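Local atomic coordinates of Alpha/beta hydrolase fold protein (Ochrobactrum, PDB entry 4G9E), a protein that hydrolyses the lactone ring of N-acyl homoserine lactones, the signals of bacterial quorum sensing, using an alpha/beta-hydrolase fold. Residues V213-D218 with V222-V227. Sequence-based numbering, arbitrary orientation.
Sequences VVNGRD and VELDFV
In the beta-alpha-beta unit that runs from strand 211-216 through helix 224-227 to strand 241-243, L224 and V227, one helical turn apart, face the strand and meet V213, N215 and the backbone beyond them. L224 divides its two methyls between different targets. L224 CD2 lies 3.6 Å from N215 CB and reaches on to the amide carbon N215 CG at 3.9 Å. L224 CD1 instead rests on the strand's exit, 3.5 Å from G216 O and 3.6 Å from R217 O. Earlier in the strand, V213 CG1 meets V227 CG1 at 3.6 Å; with CG1 anti to the backbone N on both residues (chi1 178° and 167°), it is this branch of each valine that reaches the other. An alanine in place of L224 would probably leave N215 CB and the carbonyls of G216 and R217 without their apolar cover and open a gap between strand end and helix. Strand 211-216 belongs to the central sheet of the alpha/beta-hydrolase fold, and the turn after it carries E219, whose placement is consistent with its being the acid of a Ser-His-Glu triad with S102 and H248. E219 OE2 accepts a hydrogen bond from V222 N, just ahead of the helix. The N215 side chain lies about 10 Å from the bound N-butanoyl-L-homoserine, and its OD1 accepts a hydrogen bond from G125 N, while R217 NE forms a salt bridge with D244 OD1.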
loop_
_atom_site.group_PDB
_atom_site.type_symbol
_atom_site.label_atom_id
_atom_site.label_comp_id
_atom_site.label_asym_id
_atom_site.label_seq_id
_atom_site.Cartn_x
_atom_site.Cartn_y
_atom_site.Cartn_z
ATOM N N VAL A 213 -10.865 -3.484 -4.809
ATOM C CA VAL A 213 -9.752 -4.321 -5.225
ATOM C C VAL A 213 -9.493 -4.033 -6.699
ATOM O O VAL A 213 -10.379 -4.228 -7.536
ATOM C CB VAL A 213 -10.077 -5.815 -5.031
ATOM C CG1 VAL A 213 -8.921 -6.686 -5.504
ATOM C CG2 VAL A 213 -10.409 -6.111 -3.576
ATOM N N VAL A 214 -8.296 -3.541 -7.008
ATOM C CA VAL A 214 -7.936 -3.154 -8.375
ATOM C C VAL A 214 -6.528 -3.664 -8.661
ATOM O O VAL A 214 -5.590 -3.359 -7.916
ATOM C CB VAL A 214 -7.950 -1.620 -8.543
ATOM C CG1 VAL A 214 -7.497 -1.229 -9.942
ATOM C CG2 VAL A 214 -9.337 -1.047 -8.241
ATOM N N ASN A 215 -6.377 -4.447 -9.726
ATOM C CA ASN A 215 -5.079 -5.026 -10.075
ATOM C C ASN A 215 -4.804 -4.954 -11.558
ATOM O O ASN A 215 -5.727 -4.907 -12.370
ATOM C CB ASN A 215 -4.998 -6.491 -9.657
ATOM C CG ASN A 215 -4.774 -6.640 -8.182
ATOM O OD1 ASN A 215 -3.669 -6.416 -7.696
ATOM N ND2 ASN A 215 -5.821 -6.987 -7.452
ATOM N N GLY A 216 -3.523 -4.983 -11.912
ATOM C CA GLY A 216 -3.129 -5.160 -13.297
ATOM C C GLY A 216 -3.291 -6.605 -13.742
ATOM O O GLY A 216 -2.972 -7.535 -13.001
ATOM N N ARG A 217 -3.771 -6.800 -14.966
ATOM C CA ARG A 217 -4.017 -8.136 -15.496
ATOM C C ARG A 217 -2.747 -8.977 -15.532
ATOM O O ARG A 217 -2.792 -10.195 -15.360
ATOM C CB ARG A 217 -4.623 -8.046 -16.903
ATOM C CG ARG A 217 -4.848 -9.396 -17.571
ATOM C CD ARG A 217 -5.775 -9.282 -18.782
ATOM N NE ARG A 217 -7.136 -8.935 -18.377
ATOM C CZ ARG A 217 -7.994 -9.795 -17.834
ATOM N NH1 ARG A 217 -7.639 -11.059 -17.634
ATOM N NH2 ARG A 217 -9.206 -9.391 -17.482
ATOM N N ASP A 218 -1.614 -8.322 -15.765
ATOM C CA ASP A 218 -0.345 -9.020 -15.917
ATOM C C ASP A 218 0.441 -9.033 -14.606
ATOM O O ASP A 218 1.665 -9.124 -14.601
ATOM C CB ASP A 218 0.455 -8.387 -17.049
ATOM C CG ASP A 218 -0.312 -8.394 -18.349
ATOM O OD1 ASP A 218 -0.982 -9.411 -18.631
ATOM O OD2 ASP A 218 -0.280 -7.380 -19.067
ATOM N N VAL A 222 0.796 -11.451 -7.788
ATOM C CA VAL A 222 -0.484 -11.803 -7.188
ATOM C C VAL A 222 -1.304 -12.726 -8.075
ATOM O O VAL A 222 -1.427 -12.496 -9.273
ATOM C CB VAL A 222 -1.309 -10.545 -6.884
ATOM C CG1 VAL A 222 -2.634 -10.914 -6.243
ATOM C CG2 VAL A 222 -0.520 -9.615 -5.976
ATOM N N GLU A 223 -1.857 -13.777 -7.477
ATOM C CA GLU A 223 -2.759 -14.675 -8.192
ATOM C C GLU A 223 -4.147 -14.059 -8.300
ATOM O O GLU A 223 -4.902 -14.053 -7.327
ATOM C CB GLU A 223 -2.847 -16.020 -7.477
ATOM C CG GLU A 223 -1.551 -16.786 -7.476
ATOM C CD GLU A 223 -1.255 -17.478 -8.796
ATOM O OE1 GLU A 223 -1.839 -17.119 -9.846
ATOM O OE2 GLU A 223 -0.419 -18.398 -8.771
ATOM N N LEU A 224 -4.489 -13.543 -9.474
ATOM C CA LEU A 224 -5.769 -12.867 -9.641
ATOM C C LEU A 224 -6.952 -13.814 -9.462
ATOM O O LEU A 224 -8.024 -13.391 -9.023
ATOM C CB LEU A 224 -5.838 -12.159 -10.995
ATOM C CG LEU A 224 -4.775 -11.079 -11.187
ATOM C CD1 LEU A 224 -4.956 -10.404 -12.532
ATOM C CD2 LEU A 224 -4.836 -10.059 -10.060
ATOM N N ASP A 225 -6.772 -15.085 -9.809
ATOM C CA ASP A 225 -7.807 -16.096 -9.599
ATOM C C ASP A 225 -8.127 -16.230 -8.117
ATOM O O ASP A 225 -9.285 -16.365 -7.724
ATOM C CB ASP A 225 -7.359 -17.463 -10.127
ATOM C CG ASP A 225 -7.317 -17.525 -11.636
ATOM O OD1 ASP A 225 -7.817 -16.586 -12.282
ATOM O OD2 ASP A 225 -6.797 -18.528 -12.172
ATOM N N PHE A 226 -7.083 -16.219 -7.295
ATOM C CA PHE A 226 -7.255 -16.325 -5.856
ATOM C C PHE A 226 -7.983 -15.092 -5.333
ATOM O O PHE A 226 -8.945 -15.193 -4.572
ATOM C CB PHE A 226 -5.898 -16.464 -5.168
ATOM C CG PHE A 226 -5.991 -16.590 -3.679
ATOM C CD1 PHE A 226 -5.982 -15.468 -2.875
ATOM C CD2 PHE A 226 -6.084 -17.834 -3.083
ATOM C CE1 PHE A 226 -6.066 -15.579 -1.507
ATOM C CE2 PHE A 226 -6.166 -17.951 -1.710
ATOM C CZ PHE A 226 -6.163 -16.820 -0.924
ATOM N N VAL A 227 -7.519 -13.921 -5.753
ATOM C CA VAL A 227 -8.110 -12.665 -5.315
ATOM C C VAL A 227 -9.602 -12.598 -5.652
ATOM O O VAL A 227 -10.408 -12.122 -4.851
ATOM C CB VAL A 227 -7.355 -11.474 -5.933
ATOM C CG1 VAL A 227 -8.132 -10.180 -5.750
ATOM C CG2 VAL A 227 -5.968 -11.371 -5.321
#